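PDB 3A3J: PBP5 from Haemophilus influenzae, which acts as a D-alanyl-D-alanine carboxypeptidase, removing C-terminal D-alanyl residues from the sugar-peptide precursors of the cell wall. Local coordinates for residues A[5-10]-A[239-244]; A[29-34]-A[146-151]; A[77-82]-A[182-187]; A[94-99]-A[170-175]; A[129-134]-A[151-156]. All coordinates share one frame; numbering follows the deposited sequence.

Interaction 1 of 5, residues A[5-10]-A[239-244]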
# COMPACT_ATOMS: atom_id res chain seq x y z
N PRO A 5 21.20 2.63 4.51
CA PRO A 5 22.00 3.23 3.46
C PRO A 5 21.86 4.73 3.49
O PRO A 5 20.98 5.28 4.17
CB PRO A 5 21.42 2.66 2.15
CG PRO A 5 20.20 1.85 2.55
CD PRO A 5 19.89 2.22 4.00
N GLN A 6 22.75 5.40 2.79
CA GLN A 6 22.68 6.82 2.64
C GLN A 6 21.88 7.13 1.37
O GLN A 6 22.25 6.69 0.29
CB GLN A 6 24.09 7.37 2.55
CG GLN A 6 24.13 8.74 1.97
CD GLN A 6 23.75 9.79 2.99
OE1 GLN A 6 23.05 10.77 2.67
NE2 GLN A 6 24.22 9.60 4.23
N ILE A 7 20.79 7.88 1.51
CA ILE A 7 19.73 8.00 0.48
C ILE A 7 19.63 9.45 0.14
O ILE A 7 19.55 10.28 1.04
CB ILE A 7 18.43 7.53 1.07
CG1 ILE A 7 18.59 6.05 1.44
CG2 ILE A 7 17.24 7.71 0.09
CD1 ILE A 7 18.76 5.15 0.21
N THR A 8 19.66 9.76 -1.15
CA THR A 8 19.51 11.13 -1.60
C THR A 8 18.03 11.41 -1.80
O THR A 8 17.48 11.10 -2.88
CB THR A 8 20.21 11.26 -2.94
OG1 THR A 8 21.59 11.47 -2.70
CG2 THR A 8 19.73 12.40 -3.76
N ALA A 9 17.35 11.95 -0.80
CA ALA A 9 15.91 12.22 -0.95
C ALA A 9 15.46 13.00 0.24
O ALA A 9 15.98 12.82 1.32
CB ALA A 9 15.14 10.95 -1.03
N GLN A 10 14.46 13.86 0.06
CA GLN A 10 14.04 14.69 1.16
C GLN A 10 13.37 13.84 2.20
O GLN A 10 13.52 14.08 3.39
CB GLN A 10 13.10 15.78 0.66
CG GLN A 10 13.71 16.80 -0.27
CD GLN A 10 12.81 18.07 -0.38
OE1 GLN A 10 11.68 18.09 0.11
NE2 GLN A 10 13.31 19.11 -1.02
N GLU A 239 14.99 6.23 -9.22
CA GLU A 239 15.07 4.78 -9.34
C GLU A 239 16.31 4.17 -8.66
O GLU A 239 16.24 3.06 -8.08
CB GLU A 239 15.04 4.35 -10.83
CG GLU A 239 13.79 4.86 -11.57
CD GLU A 239 13.92 4.64 -13.07
OE1 GLU A 239 14.86 3.91 -13.51
OE2 GLU A 239 13.06 5.11 -13.82
N VAL A 240 17.43 4.89 -8.73
CA VAL A 240 18.64 4.46 -8.04
C VAL A 240 18.44 4.37 -6.48
O VAL A 240 18.73 3.38 -5.88
CB VAL A 240 19.87 5.35 -8.39
CG1 VAL A 240 21.01 5.00 -7.46
CG2 VAL A 240 20.36 5.11 -9.86
N GLU A 241 18.02 5.47 -5.85
CA GLU A 241 17.77 5.49 -4.42
C GLU A 241 16.71 4.44 -4.01
O GLU A 241 16.80 3.86 -2.93
CB GLU A 241 17.34 6.87 -3.97
CG GLU A 241 18.33 7.93 -4.30
CD GLU A 241 19.72 7.51 -3.80
OE1 GLU A 241 19.94 7.49 -2.58
OE2 GLU A 241 20.61 7.22 -4.61
N SER A 242 15.74 4.17 -4.88
CA SER A 242 14.73 3.22 -4.52
C SER A 242 15.36 1.85 -4.50
O SER A 242 15.12 1.07 -3.57
CB SER A 242 13.55 3.24 -5.49
OG SER A 242 12.75 4.36 -5.20
N LYS A 243 16.04 1.52 -5.60
CA LYS A 243 16.73 0.23 -5.70
C LYS A 243 17.71 0.06 -4.52
O LYS A 243 17.82 -1.01 -3.96
CB LYS A 243 17.45 0.13 -7.05
CG LYS A 243 18.16 -1.19 -7.25
CD LYS A 243 18.44 -1.48 -8.73
CE LYS A 243 19.56 -2.55 -8.81
NZ LYS A 243 19.63 -3.27 -10.14
N LYS A 244 18.36 1.13 -4.11
CA LYS A 244 19.21 1.07 -2.93
C LYS A 244 18.44 0.63 -1.65
O LYS A 244 18.93 -0.19 -0.83
CB LYS A 244 19.88 2.43 -2.68
CG LYS A 244 21.24 2.63 -3.41
CD LYS A 244 21.95 3.93 -3.04
CE LYS A 244 22.69 4.55 -4.26
NZ LYS A 244 23.07 5.92 -3.89

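Interaction 2 of 5, residues A[29-34]-A[146-151]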
# COMPACT_ATOMS: atom_id res chain seq x y z
N ASP A 29 6.73 11.23 8.03
CA ASP A 29 5.43 11.86 8.31
C ASP A 29 5.49 13.32 7.88
O ASP A 29 4.51 14.03 7.93
CB ASP A 29 5.03 11.78 9.80
CG ASP A 29 4.87 10.35 10.29
OD1 ASP A 29 4.12 9.57 9.66
OD2 ASP A 29 5.52 10.00 11.32
N GLN A 30 6.62 13.77 7.37
CA GLN A 30 6.65 15.14 6.82
C GLN A 30 5.74 15.29 5.56
O GLN A 30 5.72 14.42 4.67
CB GLN A 30 8.06 15.55 6.51
CG GLN A 30 8.18 16.97 6.00
CD GLN A 30 9.53 17.16 5.35
OE1 GLN A 30 9.62 17.50 4.17
NE2 GLN A 30 10.57 16.85 6.08
N ARG A 31 4.97 16.36 5.52
CA ARG A 31 4.02 16.56 4.40
C ARG A 31 4.72 16.99 3.08
O ARG A 31 5.61 17.86 3.07
CB ARG A 31 2.94 17.58 4.79
CG ARG A 31 2.05 17.00 5.86
CD ARG A 31 1.15 17.98 6.50
NE ARG A 31 0.19 17.23 7.31
CZ ARG A 31 -1.00 17.70 7.69
NH1 ARG A 31 -1.35 18.93 7.36
NH2 ARG A 31 -1.84 16.95 8.41
N GLN A 32 4.30 16.37 1.99
CA GLN A 32 4.89 16.54 0.71
C GLN A 32 3.78 16.66 -0.33
O GLN A 32 2.71 16.04 -0.19
CB GLN A 32 5.72 15.29 0.36
CG GLN A 32 7.06 15.24 1.03
CD GLN A 32 8.05 16.05 0.27
OE1 GLN A 32 7.97 16.15 -0.94
NE2 GLN A 32 8.98 16.64 0.95
N TYR A 33 4.04 17.43 -1.39
CA TYR A 33 3.13 17.47 -2.55
C TYR A 33 3.14 16.13 -3.23
O TYR A 33 4.19 15.69 -3.66
CB TYR A 33 3.57 18.56 -3.53
CG TYR A 33 3.32 19.95 -3.03
CD1 TYR A 33 2.30 20.74 -3.57
CD2 TYR A 33 4.07 20.45 -1.95
CE1 TYR A 33 2.05 22.02 -3.06
CE2 TYR A 33 3.84 21.70 -1.46
CZ TYR A 33 2.85 22.49 -2.02
OH TYR A 33 2.65 23.75 -1.52
N PRO A 34 1.99 15.45 -3.34
CA PRO A 34 2.07 14.07 -3.87
C PRO A 34 2.24 13.98 -5.39
O PRO A 34 2.74 12.94 -5.89
CB PRO A 34 0.74 13.45 -3.46
CG PRO A 34 -0.21 14.64 -3.40
CD PRO A 34 0.62 15.81 -2.90
N ASN A 146 -3.09 22.73 -0.31
CA ASN A 146 -4.02 22.02 0.56
C ASN A 146 -4.03 20.53 0.25
O ASN A 146 -4.82 19.73 0.83
CB ASN A 146 -5.43 22.56 0.33
CG ASN A 146 -5.57 24.00 0.76
OD1 ASN A 146 -4.88 24.47 1.67
ND2 ASN A 146 -6.47 24.74 0.08
N GLN A 147 -3.19 20.16 -0.70
CA GLN A 147 -3.12 18.78 -1.13
C GLN A 147 -1.72 18.22 -0.88
O GLN A 147 -0.71 18.75 -1.41
CB GLN A 147 -3.48 18.71 -2.61
CG GLN A 147 -3.47 17.33 -3.10
CD GLN A 147 -3.97 17.22 -4.48
OE1 GLN A 147 -4.94 16.53 -4.71
NE2 GLN A 147 -3.27 17.87 -5.46
N TYR A 148 -1.64 17.16 -0.03
CA TYR A 148 -0.35 16.73 0.54
C TYR A 148 -0.48 15.27 0.93
O TYR A 148 -1.61 14.71 1.03
CB TYR A 148 0.09 17.55 1.83
CG TYR A 148 -1.02 17.66 2.86
CD1 TYR A 148 -1.23 16.65 3.79
CD2 TYR A 148 -1.95 18.72 2.82
CE1 TYR A 148 -2.29 16.71 4.69
CE2 TYR A 148 -2.99 18.80 3.72
CZ TYR A 148 -3.15 17.78 4.64
OH TYR A 148 -4.16 17.82 5.51
N SER A 149 0.67 14.63 1.09
CA SER A 149 0.68 13.29 1.60
C SER A 149 2.01 13.18 2.28
O SER A 149 2.73 14.20 2.50
CB SER A 149 0.51 12.24 0.50
OG SER A 149 0.17 10.95 1.04
N SER A 150 2.38 11.96 2.58
CA SER A 150 3.72 11.70 3.17
C SER A 150 4.21 10.31 2.72
O SER A 150 3.42 9.46 2.22
CB SER A 150 3.61 11.78 4.69
OG SER A 150 3.03 10.55 5.12
N ALA A 151 5.51 10.05 2.94
CA ALA A 151 6.12 8.81 2.52
C ALA A 151 5.42 7.66 3.15
O ALA A 151 5.09 6.67 2.49
CB ALA A 151 7.64 8.85 2.91
O HOH W 1 2.33 10.42 8.03

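Interaction 3 of 5, residues A[77-82]-A[182-187]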
# COMPACT_ATOMS: atom_id res chain seq x y z
N LYS A 77 -1.04 12.61 -20.03
CA LYS A 77 -2.34 12.46 -20.56
C LYS A 77 -2.39 11.24 -21.42
O LYS A 77 -1.35 10.79 -21.98
CB LYS A 77 -2.73 13.75 -21.34
CG LYS A 77 -1.84 14.06 -22.52
CD LYS A 77 -1.79 15.59 -22.82
CE LYS A 77 -3.08 15.93 -23.52
NZ LYS A 77 -2.97 17.30 -24.06
N MET A 78 -3.59 10.72 -21.56
CA MET A 78 -3.80 9.61 -22.43
C MET A 78 -4.31 10.01 -23.85
O MET A 78 -4.48 9.18 -24.72
CB MET A 78 -4.64 8.56 -21.70
CG MET A 78 -5.95 8.17 -22.29
SD MET A 78 -6.68 7.01 -21.16
CE MET A 78 -7.35 5.76 -22.26
N PHE A 79 -4.47 11.32 -24.07
CA PHE A 79 -5.02 11.87 -25.34
C PHE A 79 -6.46 11.55 -25.68
O PHE A 79 -6.73 11.11 -26.80
CB PHE A 79 -4.09 11.66 -26.55
CG PHE A 79 -2.72 12.19 -26.33
CD1 PHE A 79 -2.39 13.49 -26.69
CD2 PHE A 79 -1.73 11.38 -25.74
CE1 PHE A 79 -1.11 13.99 -26.45
CE2 PHE A 79 -0.46 11.85 -25.51
CZ PHE A 79 -0.12 13.14 -25.85
N LEU A 80 -7.38 11.80 -24.72
CA LEU A 80 -8.84 11.57 -24.92
C LEU A 80 -9.40 12.66 -25.82
O LEU A 80 -9.21 13.85 -25.52
CB LEU A 80 -9.60 11.61 -23.58
CG LEU A 80 -9.18 10.54 -22.54
CD1 LEU A 80 -10.05 10.67 -21.33
CD2 LEU A 80 -9.25 9.10 -23.09
N ASP A 81 -10.03 12.27 -26.91
CA ASP A 81 -10.62 13.28 -27.86
C ASP A 81 -12.09 13.56 -27.55
O ASP A 81 -12.84 12.68 -27.12
CB ASP A 81 -10.51 12.80 -29.30
CG ASP A 81 -9.11 12.93 -29.82
OD1 ASP A 81 -8.38 13.84 -29.34
OD2 ASP A 81 -8.73 12.11 -30.65
N LEU A 82 -12.47 14.81 -27.76
CA LEU A 82 -13.80 15.29 -27.49
C LEU A 82 -14.80 14.45 -28.24
O LEU A 82 -14.57 14.04 -29.37
CB LEU A 82 -13.90 16.76 -27.89
CG LEU A 82 -15.17 17.51 -27.50
CD1 LEU A 82 -15.30 17.50 -26.01
CD2 LEU A 82 -15.16 18.97 -27.98
N ILE A 182 -1.35 6.64 -29.86
CA ILE A 182 -0.18 7.11 -29.18
C ILE A 182 0.24 5.97 -28.17
O ILE A 182 -0.59 5.40 -27.45
CB ILE A 182 -0.50 8.36 -28.40
CG1 ILE A 182 -1.30 9.35 -29.28
CG2 ILE A 182 0.75 8.97 -27.78
CD1 ILE A 182 -0.47 10.29 -30.03
N LYS A 183 1.53 5.61 -28.22
CA LYS A 183 2.12 4.62 -27.37
C LYS A 183 2.94 5.35 -26.34
O LYS A 183 3.79 6.15 -26.68
CB LYS A 183 3.02 3.73 -28.20
CG LYS A 183 3.43 2.50 -27.43
CD LYS A 183 4.53 1.74 -28.11
CE LYS A 183 4.26 0.30 -27.88
NZ LYS A 183 5.56 -0.39 -28.06
N GLN A 184 2.66 5.16 -25.05
CA GLN A 184 3.54 5.81 -24.10
C GLN A 184 4.01 4.75 -23.06
O GLN A 184 3.34 3.72 -22.81
CB GLN A 184 2.84 7.01 -23.42
CG GLN A 184 2.06 7.98 -24.37
CD GLN A 184 1.27 9.04 -23.55
OE1 GLN A 184 1.77 10.13 -23.28
NE2 GLN A 184 0.10 8.66 -23.07
N PRO A 185 5.17 5.00 -22.48
CA PRO A 185 5.76 3.99 -21.56
C PRO A 185 5.30 4.21 -20.10
O PRO A 185 5.13 5.34 -19.69
CB PRO A 185 7.29 4.26 -21.64
CG PRO A 185 7.40 5.73 -21.92
CD PRO A 185 6.08 6.12 -22.78
N ASN A 186 5.16 3.15 -19.32
CA ASN A 186 5.30 3.30 -17.86
C ASN A 186 6.57 4.05 -17.45
O ASN A 186 7.63 3.77 -17.96
CB ASN A 186 5.21 1.93 -17.25
CG ASN A 186 4.90 2.00 -15.79
OD1 ASN A 186 5.40 2.85 -15.11
ND2 ASN A 186 4.03 1.15 -15.34
N ARG A 187 6.50 5.07 -16.62
CA ARG A 187 7.71 5.80 -16.27
C ARG A 187 8.54 5.15 -15.13
O ARG A 187 9.54 5.69 -14.73
CB ARG A 187 7.36 7.22 -15.88
CG ARG A 187 6.69 8.06 -17.08
CD ARG A 187 7.74 8.16 -18.28
NE ARG A 187 7.20 8.77 -19.50
CZ ARG A 187 7.94 9.13 -20.57
NH1 ARG A 187 9.28 8.98 -20.60
NH2 ARG A 187 7.33 9.62 -21.63
O HOH W 2 1.38 12.39 -21.69

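Interaction 4 of 5, residues A[94-99]-A[170-175]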
# COMPACT_ATOMS: atom_id res chain seq x y z
N GLY A 94 -5.04 3.81 -18.45
CA GLY A 94 -4.32 5.04 -18.75
C GLY A 94 -3.89 5.82 -17.52
O GLY A 94 -2.85 6.50 -17.53
N VAL A 95 -4.76 5.89 -16.50
CA VAL A 95 -4.37 6.47 -15.21
C VAL A 95 -3.19 5.69 -14.59
O VAL A 95 -2.24 6.26 -14.15
CB VAL A 95 -5.56 6.33 -14.17
CG1 VAL A 95 -5.08 6.74 -12.76
CG2 VAL A 95 -6.79 7.15 -14.67
N ILE A 96 -3.33 4.37 -14.52
CA ILE A 96 -2.32 3.53 -13.88
C ILE A 96 -0.96 3.48 -14.62
O ILE A 96 0.02 3.87 -14.04
CB ILE A 96 -2.81 2.13 -13.73
CG1 ILE A 96 -3.84 2.05 -12.57
CG2 ILE A 96 -1.58 1.20 -13.47
CD1 ILE A 96 -4.61 0.71 -12.63
N VAL A 97 -0.94 3.15 -15.92
CA VAL A 97 0.35 3.07 -16.71
C VAL A 97 0.95 4.41 -17.09
O VAL A 97 2.16 4.60 -16.90
CB VAL A 97 0.15 2.15 -17.91
CG1 VAL A 97 1.50 1.87 -18.66
CG2 VAL A 97 -0.49 0.84 -17.40
N VAL A 98 0.15 5.38 -17.54
CA VAL A 98 0.76 6.63 -18.00
C VAL A 98 0.30 7.87 -17.30
O VAL A 98 0.48 8.94 -17.81
CB VAL A 98 0.57 6.84 -19.58
CG1 VAL A 98 1.20 5.66 -20.33
CG2 VAL A 98 -0.88 6.91 -19.92
N SER A 99 -0.35 7.71 -16.14
CA SER A 99 -0.75 8.87 -15.34
C SER A 99 -1.62 9.85 -16.14
O SER A 99 -1.37 11.06 -16.13
CB SER A 99 0.50 9.58 -14.92
OG SER A 99 1.08 8.81 -13.91
N LYS A 170 -1.81 -5.70 -10.89
CA LYS A 170 -1.11 -6.29 -11.99
C LYS A 170 -0.90 -5.28 -13.12
O LYS A 170 0.05 -5.38 -13.87
CB LYS A 170 -1.89 -7.49 -12.51
CG LYS A 170 -1.81 -8.68 -11.57
CD LYS A 170 -2.55 -9.82 -12.20
CE LYS A 170 -2.75 -10.92 -11.19
NZ LYS A 170 -3.65 -11.90 -11.83
N ILE A 171 -1.78 -4.30 -13.22
CA ILE A 171 -1.73 -3.38 -14.30
C ILE A 171 -0.51 -2.46 -14.11
O ILE A 171 0.04 -1.93 -15.07
CB ILE A 171 -3.07 -2.56 -14.41
CG1 ILE A 171 -4.22 -3.51 -14.73
CG2 ILE A 171 -2.93 -1.42 -15.54
CD1 ILE A 171 -5.68 -2.82 -14.64
N TYR A 172 -0.14 -2.26 -12.87
CA TYR A 172 1.00 -1.42 -12.50
C TYR A 172 2.38 -1.92 -13.00
O TYR A 172 3.32 -1.17 -12.95
CB TYR A 172 1.09 -1.38 -11.01
CG TYR A 172 0.07 -0.49 -10.41
CD1 TYR A 172 0.41 0.76 -9.99
CD2 TYR A 172 -1.26 -0.88 -10.32
CE1 TYR A 172 -0.53 1.60 -9.49
CE2 TYR A 172 -2.22 -0.03 -9.76
CZ TYR A 172 -1.83 1.18 -9.37
OH TYR A 172 -2.74 2.05 -8.83
N SER A 173 2.50 -3.15 -13.45
CA SER A 173 3.75 -3.55 -14.04
C SER A 173 3.66 -3.57 -15.62
O SER A 173 4.59 -4.04 -16.31
CB SER A 173 4.16 -4.91 -13.49
OG SER A 173 3.03 -5.75 -13.66
N GLU A 174 2.58 -3.04 -16.21
CA GLU A 174 2.53 -2.99 -17.67
C GLU A 174 3.52 -1.91 -18.06
O GLU A 174 3.53 -0.84 -17.44
CB GLU A 174 1.10 -2.69 -18.17
CG GLU A 174 0.20 -3.88 -17.90
CD GLU A 174 -1.22 -3.58 -18.31
OE1 GLU A 174 -1.40 -2.51 -18.90
OE2 GLU A 174 -2.14 -4.37 -18.02
N LYS A 175 4.38 -2.21 -19.05
CA LYS A 175 5.54 -1.35 -19.41
C LYS A 175 5.21 -0.16 -20.34
O LYS A 175 5.93 0.85 -20.36
CB LYS A 175 6.67 -2.22 -20.02
CG LYS A 175 7.45 -3.09 -18.91
CD LYS A 175 8.87 -3.45 -19.38
CE LYS A 175 9.31 -4.87 -19.12
NZ LYS A 175 9.03 -5.28 -17.78

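Interaction 5 of 5, residues A[129-134]-A[151-156]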
# COMPACT_ATOMS: atom_id res chain seq x y z
N PHE A 129 -8.20 4.38 5.86
CA PHE A 129 -6.85 3.76 5.96
C PHE A 129 -6.14 4.20 7.23
O PHE A 129 -5.08 3.67 7.55
CB PHE A 129 -5.90 4.16 4.77
CG PHE A 129 -6.33 3.62 3.44
CD1 PHE A 129 -7.33 2.70 3.35
CD2 PHE A 129 -5.68 4.01 2.27
CE1 PHE A 129 -7.71 2.18 2.12
CE2 PHE A 129 -6.03 3.51 1.02
CZ PHE A 129 -7.05 2.59 0.92
N GLY A 130 -6.67 5.20 7.95
CA GLY A 130 -5.98 5.68 9.15
C GLY A 130 -4.81 6.63 9.01
O GLY A 130 -3.90 6.65 9.85
N LEU A 131 -4.86 7.50 8.00
CA LEU A 131 -3.75 8.38 7.65
C LEU A 131 -3.93 9.73 8.22
O LEU A 131 -5.03 10.25 8.22
CB LEU A 131 -3.67 8.57 6.11
CG LEU A 131 -3.94 7.38 5.22
CD1 LEU A 131 -3.82 7.83 3.71
CD2 LEU A 131 -2.92 6.28 5.53
N LYS A 132 -2.83 10.38 8.57
CA LYS A 132 -2.90 11.53 9.42
C LYS A 132 -2.26 12.68 8.69
O LYS A 132 -2.35 13.84 9.08
CB LYS A 132 -2.10 11.14 10.68
CG LYS A 132 -1.86 12.29 11.61
CD LYS A 132 -0.76 11.98 12.58
CE LYS A 132 -0.28 13.33 13.12
NZ LYS A 132 0.32 13.08 14.43
N ASN A 133 -1.63 12.38 7.56
CA ASN A 133 -0.86 13.38 6.88
C ASN A 133 -1.13 13.44 5.37
O ASN A 133 -0.26 13.87 4.58
CB ASN A 133 0.61 13.08 7.15
CG ASN A 133 1.05 13.55 8.52
OD1 ASN A 133 0.85 14.70 8.86
ND2 ASN A 133 1.63 12.67 9.32
N THR A 134 -2.32 13.01 4.99
CA THR A 134 -2.75 13.09 3.64
C THR A 134 -4.04 13.87 3.43
O THR A 134 -5.02 13.65 4.17
CB THR A 134 -2.95 11.68 3.13
OG1 THR A 134 -1.69 11.00 3.27
CG2 THR A 134 -3.32 11.68 1.64
N ALA A 151 5.51 10.05 2.94
CA ALA A 151 6.12 8.81 2.52
C ALA A 151 5.42 7.66 3.15
O ALA A 151 5.09 6.67 2.49
CB ALA A 151 7.64 8.85 2.91
N ARG A 152 5.13 7.76 4.45
CA ARG A 152 4.49 6.63 5.16
C ARG A 152 3.04 6.44 4.69
O ARG A 152 2.56 5.32 4.52
CB ARG A 152 4.48 6.88 6.71
CG ARG A 152 3.97 5.62 7.51
CD ARG A 152 3.32 5.96 8.82
NE ARG A 152 4.22 6.78 9.63
CZ ARG A 152 5.06 6.22 10.50
NH1 ARG A 152 5.87 6.97 11.24
NH2 ARG A 152 5.07 4.87 10.62
N ASP A 153 2.32 7.55 4.51
CA ASP A 153 0.89 7.46 4.04
C ASP A 153 0.84 6.86 2.63
O ASP A 153 0.00 5.94 2.30
CB ASP A 153 0.24 8.85 4.07
CG ASP A 153 -0.13 9.28 5.51
OD1 ASP A 153 0.15 8.47 6.45
OD2 ASP A 153 -0.71 10.39 5.67
N MET A 154 1.81 7.27 1.83
CA MET A 154 1.87 6.63 0.44
C MET A 154 2.29 5.17 0.51
O MET A 154 1.84 4.35 -0.28
CB MET A 154 2.78 7.49 -0.51
CG MET A 154 2.04 8.79 -1.02
SD MET A 154 0.77 8.15 -2.07
CE MET A 154 -0.23 9.58 -2.20
N ALA A 155 3.14 4.81 1.48
CA ALA A 155 3.40 3.35 1.62
C ALA A 155 2.13 2.64 2.02
O ALA A 155 1.81 1.53 1.54
CB ALA A 155 4.59 3.06 2.66
N ILE A 156 1.39 3.26 2.94
CA ILE A 156 0.13 2.60 3.41
C ILE A 156 -0.86 2.47 2.27
O ILE A 156 -1.45 1.39 2.03
CB ILE A 156 -0.46 3.35 4.68
CG1 ILE A 156 0.47 3.17 5.88
CG2 ILE A 156 -1.87 2.80 5.00
CD1 ILE A 156 0.29 4.18 6.97
O HOH W 1 2.33 10.42 8.03

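Interaction 1 of 5, residues A[5-10]-A[239-244]
The carboxylate of E241 is the flat group at the heart of this contact, and T8 N meets it from above the plane, not at its rim. T8 N donates to OE1 of E241 over 2.7 Å, in a nearly straight bond (163° at the hydrogen) that approaches 49° out of the carboxylate plane. At the rim, E241 OE2 uses its syn lone pair to receive K244 NZ at 2.9 Å, a salt bridge between neighbouring turns of the helix. The bend of the E241 chain at chi2 (-51°) swings the carboxylate over to the 5-10 backbone, and its CG lies 3.6 Å from T8 O. I7 runs antiparallel alongside E241: its CG2 lies 3.8 Å from OE1 of E241, and its CD1 reaches CB of K244 at 4.1 Å. P5 adds a looser touch, CG to K244 O. The K244 ammonium would be expected to balance the charge of this buried glutamate. Beyond the pair, P5 and I7 continue onto W248 and L245 of the same helix. This joins the lead-in to strand 11-16 to helix 235-252, which packs on the five-stranded antiparallel sheet as in the penicillin-recognising, beta-lactamase-like fold.

Interaction 2 of 5, residues A[29-34]-A[146-151]
R31 runs alongside Y148, both side chains pointing the same way. CB starts near CB of Y148, at 4.1 Å; CG and CD pass beside CD1, with CD forming a CH-pi contact over the ring face. At the tip the guanidinium lies flat on the ring, its plane 17° from that of Y148 and the two centres 4.1 Å apart. CZ sits 3.4 Å from CE1 of Y148, and NH1 reaches on over CZ of the ring toward the phenol. The chain is extended from CG to NE, which carries the tip this far; there NE bonds to OD1 of N133 and NH2 to the carbonyl of K132, so two bonds fix the rotation of the group. At the backbone, Q32 and S149 form an antiparallel hydrogen-bonded pair: Q32 N to S149 O at 2.7 Å and S149 N to Q32 O at 2.8 Å. P34 closes the far end, its CD 3.6 Å from Q147 O. A water donates to D29 OD1 at 2.6 Å and also bonds to OG of S150; the same D29 oxygen is salt-bridged to R152 NE, and S150 OG caps D153 N. The single beta bridge between Q32 and S149, one residue before the N-cap S150 of helix 151-164, ties the start of that helix to the loop that leads into S36, the acyl-ester serine expected of the SxxK motif.

Interaction 3 of 5, residues A[77-82]-A[182-187]
Q184 reaches across to the backbone of K77 and makes the tight part of this small contact. Its NE2 donates to K77 O over 2.8 Å, with an angle of 157° at the hydrogen; the bond lies in the carbonyl plane and within 10° of the Q184 amide plane. The other amide atom is held too, since OE1 of Q184 takes a bond from a water at 2.8 Å and that water accepts from K77 N at 2.9 Å. Both ends of the amide are therefore tied to one backbone residue, directly and through the water. The extended glutamine chain that allows this rises from strand 182-185, which pairs with strand 176-179 as a two-stranded antiparallel hairpin beside the active site; the Q184 side chain is about 8 Å from that of S99. The outer part is looser. F79 and I182 are both partly exposed and cross at about a right angle, CE2 of the ring to CG2 of I182 at 3.9 Å. The same CE2 turns the ring edge to OE1 of Q184 at 3.6 Å. CG of K77 lies over one ring face, 3.8 Å above its plane, while NZ of K77 turns away to the carbonyls of G69 and F72.

Interaction 4 of 5, residues A[94-99]-A[170-175]
Residues of helix 88-98 face the loop 170-175, which begins with helical backbone angles at 170-172, and the two backbones come closest at I96 and Y172, with CA atoms 6.1 Å apart. I96 drives its CG2 methyl onto the centre of the Y172 ring: the CH-pi contact measures 3.7 Å to the centroid and stands only 8° off the ring normal. With CG2 anti to the backbone N, I96 directs this methyl across the ring, while CG1 and CD1 run toward CE2, CD1 at 3.8 Å. The same CG2 also meets CG2 of I171 at 3.6 Å, the two isoleucines crossing at about a right angle. V97 widens the patch: its CG2 lies 3.8 Å from CG2 of I171, and its CG1 touches the carbonyl O of E174 at 3.6 Å. The carboxylate of E174 brings OE1 beside V97 CG2, but its OE2 is salt-bridged to R93. Around the patch, I96 O accepts a hydrogen bond from NZ of K202, a predicted substrate-binding lysine, and S99, three residues on from I96, is the expected active-site serine of the SxN motif. No hydrogen bond joins the two segments, so their contact rests mainly on methyl-to-ring and methyl-to-methyl packing, with E174 OE2 and the I96 carbonyl bonded outside the pair.

Interaction 5 of 5, residues A[129-134]-A[151-156]
The first turn of helix 151-164 is joined here, through D153, to the loop that follows helix 115-128. OD2 of D153 accepts two bonds: N133 N donates at 2.9 Å to its syn lone pair, at a bent 135°, and OG1 of T134 donates at 2.7 Å on the anti side, 19° out of the carboxylate plane. T134 OG1 is bonded to OG of S149 as well. The other oxygen, OD1, takes a weak bond from a water that accepts from ND2 of N133 at 2.7 Å, while OD1 of N133 serves R31. G130 takes the positive phi of a Schellman motif at the end of helix 115-128, and L131, next in the chain, points at helix 151-164. CB of L131 packs against OD2 of D153 at 3.5 Å, and its CD2 meets CG2 of I156 at 3.7 Å, L131 and I156 lying alongside in antiparallel sense. Farther along, CB of F129 touches the same methyl at 4.3 Å, with its ring stacked on H160.

How the interactions relate
Interactions 2 and 5 form one unit, their centres 9 Å apart: they share A151 and a water, and a salt bridge from D29 OD1 to R152 NE (2.8 Å) joins them. Interactions 3 and 4 make a second pair 11 Å apart, where N186 of one probably bonds to the backbone of K175 and E174 in the other. The two pairs do not touch. Interaction 5 lies away from the catalytic residues, but P34 of interaction 2 has its side chain about 8 Å from that of S36, while interaction 4 contains S99 and brings Y172 to about 5 Å from K202, side chain to side chain. Interaction 1 lies away from these sites, linked to interaction 2 by a probable Q10-Q32 bond.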